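PDB 3OEP: urea carboxylase from Thermus thermophilus, which is of unknown function but is homologous to KipI and KipA, has cyclophilin-like domains, and may bind ATP and act as a hydrolase. Local coordinates for residues A[4-9]-A[436-441]; A[11-16]-A[113-118]; A[119-124]-A[160-165]; A[231-236]-A[351-356]. One frame throughout, in Å; residues are numbered along the deposited sequence.

Interaction 1 (A[4-9]-A[436-441]); sequences GFYLRF and LSEPTP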
loop_
_atom_site.group_PDB
_atom_site.type_symbol
_atom_site.label_atom_id
_atom_site.label_comp_id
_atom_site.label_asym_id
_atom_site.label_seq_id
_atom_site.Cartn_x
_atom_site.Cartn_y
_atom_site.Cartn_z
ATOM N N GLY A 4 10.308 10.781 6.840
ATOM C CA GLY A 4 10.937 9.511 7.178
ATOM C C GLY A 4 12.441 9.529 7.048
ATOM O O GLY A 4 13.012 10.416 6.403
ATOM N N PHE A 5 13.085 8.564 7.689
ATOM C CA PHE A 5 14.514 8.360 7.507
ATOM C C PHE A 5 14.886 6.909 7.745
ATOM O O PHE A 5 14.129 6.146 8.364
ATOM C CB PHE A 5 15.341 9.293 8.407
ATOM C CG PHE A 5 15.124 9.082 9.879
ATOM C CD1 PHE A 5 15.892 8.170 10.592
ATOM C CD2 PHE A 5 14.175 9.825 10.561
ATOM C CE1 PHE A 5 15.693 7.983 11.955
ATOM C CE2 PHE A 5 13.971 9.647 11.924
ATOM C CZ PHE A 5 14.731 8.728 12.623
ATOM N N TYR A 6 16.054 6.542 7.229
ATOM C CA TYR A 6 16.554 5.184 7.286
ATOM C C TYR A 6 17.757 5.100 8.220
ATOM O O TYR A 6 18.657 5.945 8.164
ATOM C CB TYR A 6 16.985 4.714 5.897
ATOM C CG TYR A 6 15.874 4.612 4.864
ATOM C CD1 TYR A 6 15.256 3.393 4.599
ATOM C CD2 TYR A 6 15.463 5.729 4.140
ATOM C CE1 TYR A 6 14.244 3.288 3.648
ATOM C CE2 TYR A 6 14.447 5.638 3.176
ATOM C CZ TYR A 6 13.852 4.412 2.934
ATOM O OH TYR A 6 12.853 4.299 1.998
ATOM N N LEU A 7 17.752 4.095 9.087
ATOM C CA LEU A 7 18.937 3.706 9.837
ATOM C C LEU A 7 19.478 2.429 9.200
ATOM O O LEU A 7 18.709 1.527 8.847
ATOM C CB LEU A 7 18.592 3.480 11.304
ATOM C CG LEU A 7 17.986 4.686 12.029
ATOM C CD1 LEU A 7 17.718 4.322 13.479
ATOM C CD2 LEU A 7 18.882 5.917 11.930
ATOM N N ARG A 8 20.795 2.367 9.025
ATOM C CA ARG A 8 21.421 1.266 8.303
ATOM C C ARG A 8 22.526 0.670 9.169
ATOM O O ARG A 8 23.473 1.366 9.535
ATOM C CB ARG A 8 21.968 1.762 6.963
ATOM C CG ARG A 8 20.886 2.377 6.073
ATOM C CD ARG A 8 21.434 3.050 4.822
ATOM N NE ARG A 8 20.343 3.653 4.051
ATOM C CZ ARG A 8 19.511 2.978 3.252
ATOM N NH1 ARG A 8 19.636 1.666 3.082
ATOM N NH2 ARG A 8 18.545 3.619 2.615
ATOM N N PHE A 9 22.376 -0.611 9.503
ATOM C CA PHE A 9 23.247 -1.286 10.473
ATOM C C PHE A 9 24.224 -2.277 9.847
ATOM O O PHE A 9 25.080 -2.832 10.544
ATOM C CB PHE A 9 22.392 -1.991 11.523
ATOM C CG PHE A 9 21.496 -1.061 12.273
ATOM C CD1 PHE A 9 22.022 -0.165 13.190
ATOM C CD2 PHE A 9 20.131 -1.048 12.041
ATOM C CE1 PHE A 9 21.205 0.712 13.874
ATOM C CE2 PHE A 9 19.306 -0.174 12.723
ATOM C CZ PHE A 9 19.842 0.708 13.643
ATOM N N LEU A 436 18.920 -5.046 -2.680
ATOM C CA LEU A 436 18.032 -5.738 -1.742
ATOM C C LEU A 436 16.831 -4.859 -1.426
ATOM O O LEU A 436 16.941 -3.630 -1.398
ATOM C CB LEU A 436 18.742 -6.100 -0.426
ATOM C CG LEU A 436 19.553 -7.391 -0.337
ATOM C CD1 LEU A 436 20.191 -7.476 1.046
ATOM C CD2 LEU A 436 18.710 -8.628 -0.610
ATOM N N SER A 437 15.687 -5.491 -1.190
ATOM C CA SER A 437 14.469 -4.752 -0.896
ATOM C C SER A 437 14.621 -3.980 0.404
ATOM O O SER A 437 15.179 -4.486 1.385
ATOM C CB SER A 437 13.260 -5.684 -0.805
ATOM O OG SER A 437 12.928 -6.195 -2.080
ATOM N N GLU A 438 14.163 -2.737 0.388
ATOM C CA GLU A 438 14.079 -1.949 1.601
ATOM C C GLU A 438 12.723 -1.265 1.659
ATOM O O GLU A 438 12.007 -1.213 0.652
ATOM C CB GLU A 438 15.236 -0.947 1.677
ATOM C CG GLU A 438 15.137 0.228 0.735
ATOM C CD GLU A 438 16.267 1.228 0.928
ATOM O OE1 GLU A 438 16.090 2.400 0.535
ATOM O OE2 GLU A 438 17.317 0.840 1.473
ATOM N N PRO A 439 12.344 -0.769 2.847
ATOM C CA PRO A 439 11.046 -0.145 2.998
ATOM C C PRO A 439 10.863 1.039 2.062
ATOM O O PRO A 439 11.781 1.849 1.888
ATOM C CB PRO A 439 11.043 0.306 4.458
ATOM C CG PRO A 439 12.023 -0.603 5.126
ATOM C CD PRO A 439 13.078 -0.826 4.124
ATOM N N THR A 440 9.681 1.124 1.466
ATOM C CA THR A 440 9.378 2.171 0.500
ATOM C C THR A 440 8.960 3.463 1.207
ATOM O O THR A 440 8.184 3.428 2.162
ATOM C CB THR A 440 8.256 1.734 -0.441
ATOM O OG1 THR A 440 7.122 1.329 0.329
ATOM C CG2 THR A 440 8.728 0.568 -1.311
ATOM N N PRO A 441 9.486 4.606 0.742
ATOM C CA PRO A 441 9.084 5.909 1.276
ATOM C C PRO A 441 7.908 6.488 0.498
ATOM O O PRO A 441 7.887 6.370 -0.719
ATOM C CB PRO A 441 10.335 6.755 1.054
ATOM C CG PRO A 441 10.957 6.200 -0.177
ATOM C CD PRO A 441 10.560 4.736 -0.256
#
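Strand 3-8, the edge of a small antiparallel sheet in the N-terminal half of the chain, docks here against the short strand 437-439 of the C-terminal half, so the contact joins two regions with cyclophilin-like family signatures. The strands do not pair: their axes come no nearer than 9.7 Å, and side chains bridge the interval. Tyr-6 stretches across with its ring edge toward Pro-439, and its OH donates to the carbonyl O of Pro-439 at 2.7 Å. The hydroxyl lies in the carbonyl plane, at a C=O...O angle of 153°. Pro-441 crosses the tip of the tyrosine at about a right angle, its CD 3.2 Å from Tyr-6 OH. Beside this bond runs a salt bridge. Arg-8, extended from CG to NE, turns the end of its guanidinium toward Glu-438, and NH1 and NH2 both converge on the syn side of OE2. Arg-8 NH1 lies 2.9 Å from Glu-438 OE2, and Arg-8 NH2 lies 3.2 Å from the same oxygen. Glu-438 OE1 receives a weak bond from NH2 and a further one from Gln-399 NE2, which helps to fix the rotation of the carboxylate. Farther out, the ring of Tyr-47 meets that of Tyr-6, and Pro-398 touches Tyr-6, Arg-8 and Glu-438. Phe-5 and Leu-7 instead meet helix 57-66, leaving Tyr-6 and Arg-8 to serve the interface. The hydroxyl and charged systems also touch: Arg-8 NH2 rides 3.6 Å above the plane of the Tyr-6 ring, offset toward its rim.

Interaction 2 (A[11-16]-A[113-118]); sequences EGVSEE and RVYALG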
loop_
_atom_site.group_PDB
_atom_site.type_symbol
_atom_site.label_atom_id
_atom_site.label_comp_id
_atom_site.label_asym_id
_atom_site.label_seq_id
_atom_site.Cartn_x
_atom_site.Cartn_y
_atom_site.Cartn_z
ATOM N N GLU A 11 25.296 -3.924 5.486
ATOM C CA GLU A 11 24.852 -4.230 4.130
ATOM C C GLU A 11 24.522 -5.709 3.965
ATOM O O GLU A 11 24.949 -6.554 4.759
ATOM C CB GLU A 11 25.922 -3.823 3.109
ATOM N N GLY A 12 23.742 -6.004 2.930
ATOM C CA GLY A 12 23.450 -7.377 2.535
ATOM C C GLY A 12 22.646 -8.171 3.542
ATOM O O GLY A 12 21.899 -7.611 4.351
ATOM N N VAL A 13 22.804 -9.488 3.482
ATOM C CA VAL A 13 22.158 -10.393 4.416
ATOM C C VAL A 13 23.103 -10.614 5.594
ATOM O O VAL A 13 23.950 -11.514 5.575
ATOM C CB VAL A 13 21.792 -11.727 3.731
ATOM C CG1 VAL A 13 21.049 -12.641 4.700
ATOM C CG2 VAL A 13 20.947 -11.461 2.488
ATOM N N SER A 14 22.982 -9.748 6.594
ATOM C CA SER A 14 23.787 -9.818 7.802
ATOM C C SER A 14 22.850 -10.124 8.955
ATOM O O SER A 14 21.942 -9.343 9.236
ATOM C CB SER A 14 24.499 -8.483 8.045
ATOM O OG SER A 14 24.947 -8.370 9.385
ATOM N N GLU A 15 23.060 -11.257 9.616
ATOM C CA GLU A 15 22.211 -11.634 10.737
ATOM C C GLU A 15 22.249 -10.596 11.864
ATOM O O GLU A 15 21.201 -10.210 12.380
ATOM C CB GLU A 15 22.581 -13.019 11.277
ATOM C CG GLU A 15 21.669 -13.503 12.402
ATOM C CD GLU A 15 21.965 -14.927 12.859
ATOM O OE1 GLU A 15 22.642 -15.678 12.121
ATOM O OE2 GLU A 15 21.515 -15.293 13.964
ATOM N N GLU A 16 23.436 -10.127 12.243
ATOM C CA GLU A 16 23.524 -9.206 13.369
ATOM C C GLU A 16 22.937 -7.831 13.024
ATOM O O GLU A 16 22.305 -7.201 13.863
ATOM C CB GLU A 16 24.960 -9.107 13.896
ATOM C CG GLU A 16 25.160 -8.203 15.110
ATOM C CD GLU A 16 24.148 -8.394 16.241
ATOM O OE1 GLU A 16 24.005 -9.519 16.764
ATOM O OE2 GLU A 16 23.505 -7.392 16.622
ATOM N N ARG A 113 15.945 -17.714 8.308
ATOM C CA ARG A 113 15.490 -16.589 9.099
ATOM C C ARG A 113 14.669 -15.665 8.207
ATOM O O ARG A 113 15.033 -15.432 7.051
ATOM C CB ARG A 113 16.701 -15.837 9.649
ATOM C CG ARG A 113 16.381 -14.605 10.454
ATOM C CD ARG A 113 17.665 -13.888 10.854
ATOM N NE ARG A 113 17.358 -12.637 11.532
ATOM C CZ ARG A 113 17.173 -12.502 12.844
ATOM N NH1 ARG A 113 17.285 -13.542 13.668
ATOM N NH2 ARG A 113 16.881 -11.303 13.336
ATOM N N VAL A 114 13.570 -15.143 8.742
ATOM C CA VAL A 114 12.783 -14.123 8.060
ATOM C C VAL A 114 13.491 -12.776 8.206
ATOM O O VAL A 114 13.465 -12.173 9.279
ATOM C CB VAL A 114 11.351 -14.003 8.635
ATOM C CG1 VAL A 114 10.576 -12.906 7.907
ATOM C CG2 VAL A 114 10.621 -15.347 8.540
ATOM N N TYR A 115 14.130 -12.320 7.132
ATOM C CA TYR A 115 14.853 -11.045 7.129
ATOM C C TYR A 115 13.965 -9.842 6.807
ATOM O O TYR A 115 14.296 -8.711 7.155
ATOM C CB TYR A 115 16.009 -11.095 6.132
ATOM C CG TYR A 115 17.228 -11.778 6.688
ATOM C CD1 TYR A 115 17.360 -13.157 6.630
ATOM C CD2 TYR A 115 18.234 -11.042 7.299
ATOM C CE1 TYR A 115 18.480 -13.786 7.147
ATOM C CE2 TYR A 115 19.366 -11.668 7.820
ATOM C CZ TYR A 115 19.474 -13.041 7.740
ATOM O OH TYR A 115 20.583 -13.675 8.257
ATOM N N ALA A 116 12.860 -10.088 6.112
ATOM C CA ALA A 116 11.914 -9.044 5.756
ATOM C C ALA A 116 10.570 -9.704 5.531
ATOM O O ALA A 116 10.494 -10.891 5.240
ATOM C CB ALA A 116 12.358 -8.312 4.503
ATOM N N LEU A 117 9.513 -8.919 5.682
ATOM C CA LEU A 117 8.169 -9.428 5.571
ATOM C C LEU A 117 7.353 -8.348 4.925
ATOM O O LEU A 117 7.403 -7.197 5.348
ATOM C CB LEU A 117 7.602 -9.746 6.953
ATOM C CG LEU A 117 6.296 -10.533 7.033
ATOM C CD1 LEU A 117 6.521 -11.980 6.645
ATOM C CD2 LEU A 117 5.739 -10.458 8.446
ATOM N N GLY A 118 6.638 -8.704 3.873
ATOM C CA GLY A 118 5.581 -7.837 3.382
ATOM C C GLY A 118 5.721 -7.259 1.993
ATOM O O GLY A 118 5.104 -6.236 1.701
HETATM O O HOH W 1 22.963 -14.409 7.077
#
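Apolar contact centres on the ring of Tyr-115. Val-13, with CG1 anti to its backbone N (chi1 -177°), lowers that methyl onto one face in a CH-pi contact, 3.7 Å from the ring centroid and 21° off the normal. The methyl is displaced toward the hydroxyl end, so its nearest ring atom is CZ: Val-13 CG1 and Tyr-115 CZ are 3.4 Å apart. The opposite face carries CD of Arg-113, 3.7 Å above the Tyr-115 ring plane near the rim, and the phenol is thus held flat between a methyl and an arginine methylene. Its edge meets the backbone: Ser-14 O lies in the ring plane beside CE2, and CA of Glu-15 approaches the hydroxyl at 3.6 Å from Tyr-115 OH. Polar contact is indirect. A water 2.8 Å from Tyr-115 OH also gives a weak bond to Val-13 O, and no direct hydrogen bond joins the segments. Charge plays a looser part. Glu-15 CG sits over one face of the Arg-113 guanidinium, and Glu-15 OE2 is 4.6 Å from Arg-113 NH1, well out of the guanidinium plane, so the attraction is probably purely electrostatic; Arg-113 NE is instead bonded to Asn-18 OD1. Two local motifs place the partners. Ser-14 is the N-cap of helix 15-30, its OG accepting from Ala-17 N, while Tyr-115 and Ala-116 together face Phe-125. The capped start of the helix thus meets, through the Tyr-115 ring, a classic beta bulge in strand 112-117 of the cyclophilin-like domain.

Interaction 3 (A[119-124]-A[160-165]); sequences FTPGFP and YPLPSP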
loop_
_atom_site.group_PDB
_atom_site.type_symbol
_atom_site.label_atom_id
_atom_site.label_comp_id
_atom_site.label_asym_id
_atom_site.label_seq_id
_atom_site.Cartn_x
_atom_site.Cartn_y
_atom_site.Cartn_z
ATOM N N PHE A 119 6.478 -7.907 1.109
ATOM C CA PHE A 119 6.483 -7.472 -0.293
ATOM C C PHE A 119 5.032 -7.389 -0.805
ATOM O O PHE A 119 4.647 -6.458 -1.522
ATOM C CB PHE A 119 7.312 -8.415 -1.160
ATOM C CG PHE A 119 7.469 -7.940 -2.569
ATOM C CD1 PHE A 119 6.667 -8.453 -3.582
ATOM C CD2 PHE A 119 8.400 -6.957 -2.883
ATOM C CE1 PHE A 119 6.807 -8.004 -4.892
ATOM C CE2 PHE A 119 8.542 -6.501 -4.184
ATOM C CZ PHE A 119 7.745 -7.026 -5.190
ATOM N N THR A 120 4.251 -8.399 -0.439
ATOM C CA THR A 120 2.794 -8.296 -0.348
ATOM C C THR A 120 2.493 -8.715 1.089
ATOM O O THR A 120 3.349 -9.323 1.732
ATOM C CB THR A 120 2.074 -9.219 -1.355
ATOM O OG1 THR A 120 2.421 -10.587 -1.109
ATOM C CG2 THR A 120 2.457 -8.864 -2.789
ATOM N N PRO A 121 1.301 -8.391 1.617
ATOM C CA PRO A 121 1.046 -8.712 3.023
ATOM C C PRO A 121 1.404 -10.159 3.410
ATOM O O PRO A 121 0.955 -11.104 2.772
ATOM C CB PRO A 121 -0.451 -8.433 3.166
ATOM C CG PRO A 121 -0.665 -7.294 2.228
ATOM C CD PRO A 121 0.214 -7.579 1.042
ATOM N N GLY A 122 2.250 -10.308 4.428
ATOM C CA GLY A 122 2.624 -11.626 4.944
ATOM C C GLY A 122 3.707 -12.381 4.188
ATOM O O GLY A 122 4.099 -13.468 4.616
ATOM N N PHE A 123 4.209 -11.808 3.092
ATOM C CA PHE A 123 5.243 -12.443 2.242
ATOM C C PHE A 123 6.600 -12.417 2.948
ATOM O O PHE A 123 7.156 -11.339 3.149
ATOM C CB PHE A 123 5.347 -11.656 0.928
ATOM C CG PHE A 123 6.074 -12.372 -0.197
ATOM C CD1 PHE A 123 7.301 -12.988 -0.005
ATOM C CD2 PHE A 123 5.539 -12.362 -1.476
ATOM C CE1 PHE A 123 7.957 -13.622 -1.060
ATOM C CE2 PHE A 123 6.192 -12.987 -2.531
ATOM C CZ PHE A 123 7.398 -13.625 -2.319
ATOM N N PRO A 124 7.150 -13.593 3.299
ATOM C CA PRO A 124 8.447 -13.619 3.972
ATOM C C PRO A 124 9.602 -13.687 2.993
ATOM O O PRO A 124 9.552 -14.448 2.029
ATOM C CB PRO A 124 8.388 -14.913 4.772
ATOM C CG PRO A 124 7.576 -15.831 3.901
ATOM C CD PRO A 124 6.574 -14.946 3.189
ATOM N N TYR A 160 4.798 -16.926 -1.641
ATOM C CA TYR A 160 3.784 -15.981 -2.132
ATOM C C TYR A 160 2.481 -16.251 -1.364
ATOM O O TYR A 160 1.905 -17.320 -1.508
ATOM C CB TYR A 160 3.568 -16.160 -3.644
ATOM C CG TYR A 160 4.717 -15.699 -4.512
ATOM C CD1 TYR A 160 4.649 -14.501 -5.217
ATOM C CD2 TYR A 160 5.878 -16.461 -4.643
ATOM C CE1 TYR A 160 5.703 -14.068 -6.018
ATOM C CE2 TYR A 160 6.942 -16.037 -5.443
ATOM C CZ TYR A 160 6.849 -14.835 -6.124
ATOM O OH TYR A 160 7.890 -14.406 -6.919
ATOM N N PRO A 161 2.007 -15.292 -0.541
ATOM C CA PRO A 161 0.784 -15.560 0.233
ATOM C C PRO A 161 -0.501 -15.424 -0.587
ATOM O O PRO A 161 -1.526 -16.016 -0.233
ATOM C CB PRO A 161 0.811 -14.485 1.331
ATOM C CG PRO A 161 2.166 -13.850 1.249
ATOM C CD PRO A 161 2.610 -14.005 -0.153
ATOM N N LEU A 162 -0.421 -14.626 -1.648
ATOM C CA LEU A 162 -1.539 -14.270 -2.507
ATOM C C LEU A 162 -1.046 -14.330 -3.951
ATOM O O LEU A 162 0.161 -14.176 -4.195
ATOM C CB LEU A 162 -1.984 -12.830 -2.223
ATOM C CG LEU A 162 -2.441 -12.462 -0.804
ATOM C CD1 LEU A 162 -1.782 -11.173 -0.320
ATOM C CD2 LEU A 162 -3.942 -12.338 -0.742
ATOM N N PRO A 163 -1.961 -14.528 -4.912
ATOM C CA PRO A 163 -1.529 -14.477 -6.306
ATOM C C PRO A 163 -0.951 -13.111 -6.648
ATOM O O PRO A 163 -1.510 -12.085 -6.253
ATOM C CB PRO A 163 -2.819 -14.731 -7.096
ATOM C CG PRO A 163 -3.759 -15.349 -6.137
ATOM C CD PRO A 163 -3.402 -14.813 -4.792
ATOM N N SER A 164 0.179 -13.100 -7.343
ATOM C CA SER A 164 0.808 -11.850 -7.746
ATOM C C SER A 164 1.814 -12.085 -8.864
ATOM O O SER A 164 2.211 -13.230 -9.119
ATOM C CB SER A 164 1.501 -11.172 -6.556
ATOM O OG SER A 164 2.723 -11.805 -6.225
ATOM N N PRO A 165 2.231 -11.003 -9.543
ATOM C CA PRO A 165 3.321 -11.164 -10.501
ATOM C C PRO A 165 4.605 -11.510 -9.767
ATOM O O PRO A 165 4.781 -11.113 -8.613
ATOM C CB PRO A 165 3.434 -9.779 -11.156
ATOM C CG PRO A 165 2.171 -9.073 -10.811
ATOM C CD PRO A 165 1.727 -9.620 -9.508
HETATM O O HOH W 2 2.185 -12.482 -3.250
#
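Phe-123 carries the contact along its whole length. Its CB rests 3.8 Å from CD of Pro-161, whose ring the phenylalanine crosses at about a right angle. CG lies anti to the backbone N (chi1 -164°), which keeps the ring beside that same proline: Phe-123 CD2 is 3.6 Å from Pro-161 CD. Beyond it, Phe-123 CE2 presses on the face of the Tyr-160 ring, 3.4 Å from Tyr-160 CD1, and CZ, at the tip, lies over the middle of that ring, 4.0 Å from Tyr-160 CD2. The two side chains run side by side in the same direction, yet the rings make an edge-to-face pair, Phe-123 supplying the edge, with planes at 64°. At its base Phe-123 closes a type II beta turn begun by Thr-120, its N bonded to Thr-120 O at 3.0 Å; Pro-121 and Gly-122 fill the corners. This turn links strands 112-117 and 124-127 of the cyclophilin-like domain, and Pro-161 nestles against it, CG 3.4 Å from Pro-121 O. Tyr-160 lies also against Val-145, Ala-149, Ala-151 and Trp-168, and its OH bonds a glycerol probably taken up from the crystallisation liquor. An alanine in place of Tyr-160 would remove the ring that receives the Phe-123 edge and the hydroxyl that holds the glycerol, and would probably leave Phe-123 less firmly packed. Polar bridging falls to one water, which donates to Leu-162 O at 2.8 Å and is also bonded to Thr-120 OG1 and Ser-164 OG.

Interaction 4 (A[231-236]-A[351-356]); sequences MDLVVD and PDLRGR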
loop_
_atom_site.group_PDB
_atom_site.type_symbol
_atom_site.label_atom_id
_atom_site.label_comp_id
_atom_site.label_asym_id
_atom_site.label_seq_id
_atom_site.Cartn_x
_atom_site.Cartn_y
_atom_site.Cartn_z
ATOM N N MET A 231 -13.789 2.454 -9.085
ATOM C CA MET A 231 -13.189 1.934 -7.854
ATOM C C MET A 231 -13.543 2.832 -6.670
ATOM O O MET A 231 -12.754 3.685 -6.244
ATOM C CB MET A 231 -11.667 1.779 -7.997
ATOM C CG MET A 231 -11.068 0.812 -6.971
ATOM S SD MET A 231 -9.265 0.715 -6.998
ATOM C CE MET A 231 -8.977 0.172 -8.682
ATOM N N ASP A 232 -14.749 2.630 -6.144
ATOM C CA ASP A 232 -15.243 3.412 -5.013
ATOM C C ASP A 232 -14.779 2.730 -3.739
ATOM O O ASP A 232 -15.032 1.539 -3.550
ATOM C CB ASP A 232 -16.776 3.479 -5.007
ATOM C CG ASP A 232 -17.368 3.704 -6.380
ATOM O OD1 ASP A 232 -18.249 2.903 -6.768
ATOM O OD2 ASP A 232 -16.972 4.672 -7.072
ATOM N N LEU A 233 -14.105 3.478 -2.870
ATOM C CA LEU A 233 -13.532 2.929 -1.651
ATOM C C LEU A 233 -13.999 3.733 -0.452
ATOM O O LEU A 233 -13.993 4.958 -0.497
ATOM C CB LEU A 233 -12.007 2.989 -1.710
ATOM C CG LEU A 233 -11.300 2.247 -2.843
ATOM C CD1 LEU A 233 -9.792 2.527 -2.801
ATOM C CD2 LEU A 233 -11.568 0.752 -2.742
ATOM N N VAL A 234 -14.380 3.045 0.620
ATOM C CA VAL A 234 -14.575 3.706 1.905
ATOM C C VAL A 234 -13.214 3.788 2.587
ATOM O O VAL A 234 -12.630 2.757 2.916
ATOM C CB VAL A 234 -15.556 2.936 2.799
ATOM C CG1 VAL A 234 -15.664 3.599 4.166
ATOM C CG2 VAL A 234 -16.930 2.869 2.129
ATOM N N VAL A 235 -12.711 5.003 2.785
ATOM C CA VAL A 235 -11.401 5.206 3.415
ATOM C C VAL A 235 -11.489 6.059 4.676
ATOM O O VAL A 235 -12.335 6.948 4.771
ATOM C CB VAL A 235 -10.398 5.862 2.443
ATOM C CG1 VAL A 235 -10.142 4.958 1.239
ATOM C CG2 VAL A 235 -10.886 7.244 1.991
ATOM N N ASP A 236 -10.618 5.770 5.648
ATOM C CA ASP A 236 -10.399 6.665 6.794
ATOM C C ASP A 236 -9.013 7.313 6.659
ATOM O O ASP A 236 -8.493 7.406 5.545
ATOM C CB ASP A 236 -10.628 5.947 8.142
ATOM C CG ASP A 236 -9.604 4.853 8.449
ATOM O OD1 ASP A 236 -8.587 4.687 7.731
ATOM O OD2 ASP A 236 -9.839 4.150 9.457
ATOM N N PRO A 351 -9.185 0.207 3.130
ATOM C CA PRO A 351 -8.920 -1.054 2.447
ATOM C C PRO A 351 -7.439 -1.267 2.147
ATOM O O PRO A 351 -6.693 -0.307 1.947
ATOM C CB PRO A 351 -9.700 -0.912 1.142
ATOM C CG PRO A 351 -9.788 0.539 0.904
ATOM C CD PRO A 351 -9.867 1.178 2.256
ATOM N N ASP A 352 -7.022 -2.525 2.142
ATOM C CA ASP A 352 -5.725 -2.892 1.587
ATOM C C ASP A 352 -6.032 -3.915 0.520
ATOM O O ASP A 352 -6.102 -5.111 0.804
ATOM C CB ASP A 352 -4.793 -3.484 2.641
ATOM C CG ASP A 352 -3.364 -3.627 2.134
ATOM O OD1 ASP A 352 -3.170 -4.017 0.959
ATOM O OD2 ASP A 352 -2.434 -3.328 2.904
ATOM N N LEU A 353 -6.244 -3.438 -0.705
ATOM C CA LEU A 353 -6.738 -4.300 -1.772
ATOM C C LEU A 353 -5.721 -5.388 -2.130
ATOM O O LEU A 353 -6.103 -6.515 -2.439
ATOM C CB LEU A 353 -7.134 -3.481 -3.009
ATOM C CG LEU A 353 -8.214 -2.413 -2.820
ATOM C CD1 LEU A 353 -8.525 -1.749 -4.162
ATOM C CD2 LEU A 353 -9.472 -3.006 -2.205
ATOM N N ARG A 354 -4.431 -5.058 -2.054
ATOM C CA ARG A 354 -3.372 -6.046 -2.225
ATOM C C ARG A 354 -3.528 -7.200 -1.229
ATOM O O ARG A 354 -3.356 -8.366 -1.589
ATOM C CB ARG A 354 -1.992 -5.383 -2.073
ATOM C CG ARG A 354 -0.823 -6.292 -2.394
ATOM C CD ARG A 354 0.522 -5.580 -2.294
ATOM N NE ARG A 354 0.668 -4.519 -3.292
ATOM C CZ ARG A 354 0.584 -3.207 -3.064
ATOM N NH1 ARG A 354 0.731 -2.357 -4.084
ATOM N NH2 ARG A 354 0.362 -2.720 -1.846
ATOM N N GLY A 355 -3.864 -6.869 0.017
ATOM C CA GLY A 355 -4.052 -7.870 1.069
ATOM C C GLY A 355 -5.457 -8.438 1.194
ATOM O O GLY A 355 -5.735 -9.187 2.134
ATOM N N ARG A 356 -6.341 -8.085 0.256
ATOM C CA ARG A 356 -7.755 -8.469 0.303
ATOM C C ARG A 356 -8.420 -8.090 1.634
ATOM O O ARG A 356 -9.213 -8.851 2.197
ATOM C CB ARG A 356 -7.922 -9.956 -0.028
ATOM C CG ARG A 356 -7.403 -10.310 -1.414
ATOM C CD ARG A 356 -7.637 -11.764 -1.770
ATOM N NE ARG A 356 -7.165 -12.062 -3.121
ATOM C CZ ARG A 356 -7.242 -13.253 -3.710
ATOM N NH1 ARG A 356 -7.770 -14.292 -3.073
ATOM N NH2 ARG A 356 -6.781 -13.408 -4.947
#
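Strand 233-235, an outermost strand of a five-stranded antiparallel sheet, is met by the loop that connects strands 331-336 and 366-368, where a type I turn runs from Leu-353 to Arg-356. The tight part is Pro-351, wedged against the strand. Its CD presses on the backbone, 3.3 Å from Val-234 O, and lies 3.9 Å from Val-235 CG1, the methyl anti to its own carbonyl carbon. CG of Pro-351 reaches the other way along the strand, 4.1 Å from Leu-233 CD2, the two side chains crossing obliquely. An alanine at Pro-351 would remove CG and CD, and with them would probably be lost most of the apolar contact with Leu-233 and Val-235. Toward the exposed Met-231 the packing loosens into tip-to-tip contacts. CD1 of Leu-353 touches Leu-233 CD2 at 4.2 Å and Met-231 SD at 3.8 Å, the methionine being bent only at its last torsion (chi3 -59°). No hydrogen bond crosses between the segments; polar groups of the loop are bonded within it and to neighbours. Pro-351 O accepts from Ser-250 OG, and Asp-352 OD2 accepts from Ala-248 N. The other oxygen of Asp-352 forms an Asx motif, OD1 receiving Gly-355 N at 3.1 Å from 50° above the carboxylate plane.

The four contacts form a chain in which each touches the next. Interactions 1 and 2, centres 12 Å apart, meet where Leu-436 CD1 packs 3.6 Å from Gly-12 C. Residues 113-118 lead directly into 119-124, and Gly-118 N probably bonds Phe-123 O at 2.8 Å, joining interactions 2 and 3. Interaction 3 then abuts interaction 4, with Leu-162 CD1 3.5 Å from Arg-354 O. Gly-118 O also bonds Ser-462 OG, whose backbone pairs with Thr-440, tying interaction 2 to the neighbourhood of interaction 1. No catalytic site is established; the glycerol at Tyr-160 places a possible pocket at interaction 3, whose centre is about 17 Å from those of interactions 2 and 4.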